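Local structure of topoisomerase IV subunit A (Escherichia coli, 1ZVT) at residues Trp13-Ala17 against Leu64-Arg68. The protein forms part of the type II topoisomerase that unlinks and relaxes DNA, this C-terminal domain probably binding DNA and influencing which substrates are chosen. Coordinates in Å, arbitrary orientation, origin at the centre of the assembly. Numbering follows the deposited sequence.
Sequences WVRSA and LPSAR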
ATOM      1  N   TRP A  13       1.054  -2.136 -17.924  1.00 20.40           N
ATOM      2  CA  TRP A  13       0.070  -2.713 -18.822  1.00 20.60           C
ATOM      3  C   TRP A  13      -0.783  -3.679 -18.038  1.00 19.94           C
ATOM      4  O   TRP A  13      -0.296  -4.343 -17.108  1.00 19.97           O
ATOM      5  CB  TRP A  13       0.760  -3.442 -19.974  1.00 21.13           C
ATOM      6  CG  TRP A  13       1.352  -2.487 -20.971  1.00 21.42           C
ATOM      7  CD1 TRP A  13       2.071  -1.357 -20.695  1.00 22.23           C
ATOM      8  CD2 TRP A  13       1.256  -2.568 -22.392  1.00 21.80           C
ATOM      9  NE1 TRP A  13       2.452  -0.737 -21.866  1.00 22.65           N
ATOM     10  CE2 TRP A  13       1.951  -1.453 -22.922  1.00 22.29           C
ATOM     11  CE3 TRP A  13       0.651  -3.474 -23.274  1.00 19.96           C
ATOM     12  CZ2 TRP A  13       2.066  -1.223 -24.301  1.00 23.17           C
ATOM     13  CZ3 TRP A  13       0.760  -3.241 -24.653  1.00 22.65           C
ATOM     14  CH2 TRP A  13       1.464  -2.126 -25.146  1.00 23.24           C
ATOM     15  N   VAL A  14      -2.059  -3.748 -18.388  1.00 18.57           N
ATOM     16  CA  VAL A  14      -3.005  -4.563 -17.617  1.00 18.69           C
ATOM     17  C   VAL A  14      -3.831  -5.471 -18.496  1.00 19.15           C
ATOM     18  O   VAL A  14      -4.015  -5.202 -19.681  1.00 19.33           O
ATOM     19  CB  VAL A  14      -3.981  -3.694 -16.782  1.00 18.75           C
ATOM     20  CG1 VAL A  14      -3.253  -3.073 -15.616  1.00 20.66           C
ATOM     21  CG2 VAL A  14      -4.649  -2.584 -17.647  1.00 18.46           C
ATOM     22  N   ARG A  15      -4.362  -6.536 -17.894  1.00 19.94           N
ATOM     23  CA  ARG A  15      -5.348  -7.373 -18.546  1.00 20.37           C
ATOM     24  C   ARG A  15      -6.208  -8.035 -17.472  1.00 21.49           C
ATOM     25  O   ARG A  15      -5.840  -8.037 -16.296  1.00 20.86           O
ATOM     26  CB  ARG A  15      -4.680  -8.416 -19.424  1.00 20.72           C
ATOM     27  CG  ARG A  15      -4.072  -9.573 -18.653  1.00 22.37           C
ATOM     28  CD  ARG A  15      -3.079 -10.295 -19.522  1.00 26.13           C
ATOM     29  NE  ARG A  15      -1.730  -9.731 -19.462  1.00 25.82           N
ATOM     30  CZ  ARG A  15      -0.701 -10.177 -20.178  1.00 27.51           C
ATOM     31  NH1 ARG A  15      -0.860 -11.187 -21.031  1.00 28.86           N
ATOM     32  NH2 ARG A  15       0.481  -9.624 -20.053  1.00 27.99           N
ATOM     33  N   SER A  16      -7.348  -8.581 -17.888  1.00 22.60           N
ATOM     34  CA  SER A  16      -8.290  -9.242 -16.978  1.00 24.06           C
ATOM     35  C   SER A  16      -8.440 -10.677 -17.451  1.00 25.24           C
ATOM     36  O   SER A  16      -9.004 -10.916 -18.521  1.00 27.05           O
ATOM     37  CB  SER A  16      -9.654  -8.529 -16.997  1.00 25.06           C
ATOM     38  OG  SER A  16     -10.603  -9.171 -16.152  1.00 25.92           O
ATOM     39  N   ALA A  17      -7.930 -11.620 -16.673  1.00 24.29           N
ATOM     40  CA  ALA A  17      -7.979 -13.038 -17.042  1.00 24.35           C
ATOM     41  C   ALA A  17      -9.194 -13.679 -16.400  1.00 24.37           C
ATOM     42  O   ALA A  17      -9.556 -13.337 -15.284  1.00 24.38           O
ATOM     43  CB  ALA A  17      -6.719 -13.737 -16.591  1.00 24.35           C
ATOM     44  N   LEU A  64     -11.249  -4.411 -20.079  1.00 20.68           N
ATOM     45  CA  LEU A  64      -9.841  -4.814 -20.186  1.00 21.35           C
ATOM     46  C   LEU A  64      -9.688  -6.032 -21.106  1.00 21.62           C
ATOM     47  O   LEU A  64     -10.614  -6.854 -21.196  1.00 21.48           O
ATOM     48  CB  LEU A  64      -9.261  -5.117 -18.796  1.00 21.31           C
ATOM     49  CG  LEU A  64      -9.188  -3.928 -17.843  1.00 22.61           C
ATOM     50  CD1 LEU A  64      -8.663  -4.382 -16.486  1.00 24.04           C
ATOM     51  CD2 LEU A  64      -8.317  -2.827 -18.432  1.00 20.79           C
ATOM     52  N   PRO A  65      -8.521  -6.168 -21.770  1.00 21.84           N
ATOM     53  CA  PRO A  65      -8.259  -7.323 -22.633  1.00 22.82           C
ATOM     54  C   PRO A  65      -8.066  -8.610 -21.821  1.00 24.44           C
ATOM     55  O   PRO A  65      -7.782  -8.554 -20.622  1.00 24.44           O
ATOM     56  CB  PRO A  65      -6.970  -6.924 -23.369  1.00 23.10           C
ATOM     57  CG  PRO A  65      -6.276  -5.987 -22.431  1.00 23.44           C
ATOM     58  CD  PRO A  65      -7.383  -5.231 -21.726  1.00 21.47           C
ATOM     59  N   SER A  66      -8.221  -9.762 -22.474  1.00 25.30           N
ATOM     60  CA  SER A  66      -8.107 -11.046 -21.779  1.00 27.13           C
ATOM     61  C   SER A  66      -6.657 -11.490 -21.566  1.00 27.39           C
ATOM     62  O   SER A  66      -5.723 -10.785 -21.934  1.00 27.21           O
ATOM     63  CB  SER A  66      -8.869 -12.123 -22.558  1.00 28.01           C
ATOM     64  OG  SER A  66      -8.078 -12.587 -23.636  1.00 30.94           O
ATOM     65  N   ALA A  67      -6.486 -12.695 -21.008  1.00 27.62           N
ATOM     66  CA  ALA A  67      -5.152 -13.228 -20.677  1.00 28.94           C
ATOM     67  C   ALA A  67      -4.248 -13.346 -21.893  1.00 29.47           C
ATOM     68  O   ALA A  67      -3.045 -13.133 -21.803  1.00 28.75           O
ATOM     69  CB  ALA A  67      -5.282 -14.586 -19.998  1.00 28.40           C
ATOM     70  N   ARG A  68      -4.849 -13.709 -23.021  1.00 31.06           N
ATOM     71  CA  ARG A  68      -4.139 -13.775 -24.293  1.00 33.15           C
ATOM     72  C   ARG A  68      -3.796 -12.375 -24.788  1.00 33.20           C
ATOM     73  O   ARG A  68      -4.600 -11.441 -24.704  1.00 34.56           O
ATOM     74  CB  ARG A  68      -4.977 -14.535 -25.320  1.00 33.47           C
ATOM     75  CG  ARG A  68      -5.240 -15.963 -24.904  1.00 36.95           C
ATOM     76  CD  ARG A  68      -6.513 -16.533 -25.520  1.00 42.63           C
ATOM     77  NE  ARG A  68      -6.661 -17.939 -25.149  1.00 45.93           N
ATOM     78  CZ  ARG A  68      -6.441 -18.966 -25.970  1.00 48.14           C
ATOM     79  NH1 ARG A  68      -6.086 -18.759 -27.236  1.00 48.64           N
ATOM     80  NH2 ARG A  68      -6.587 -20.209 -25.524  1.00 48.71           N
TER
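The shortest link is main chain to main chain: Ser-16 N donates to Pro-65 O at 2.8 Å, nearly straight at 173°. The second hydrogen bond comes from a side chain, Arg-15 NH1 reaching Ala-67 O at 3.0 Å, near the guanidinium plane. The same guanidinium also donates through NH2 to the carbonyl of Asn-28 and makes a cation-pi contact with Tyr-29, both in the loop after strand 13-18. Ser-16 also offers its O to Ser-66 CA, 3.4 Å away, in a well-aligned CA-H...O contact. Packing flanks these bonds: Val-14 CG2 meets Leu-64 CD2 at 3.8 Å, Ala-17 CB meets Ala-67 CB at 3.8 Å, and Pro-65 CG rests 3.6 Å from Val-14 O. Strand 13-18 pairs along one edge with strand 3-9; along the other, Val-14 pairs with Glu-72 of strand 72-73, and irregular 64-68 takes over beyond it. This segment belongs to the connection that leaves strand 55-59 of the next four-stranded sheet and returns to supply strand 72-73, the outermost strand of this first blade of the beta-pinwheel.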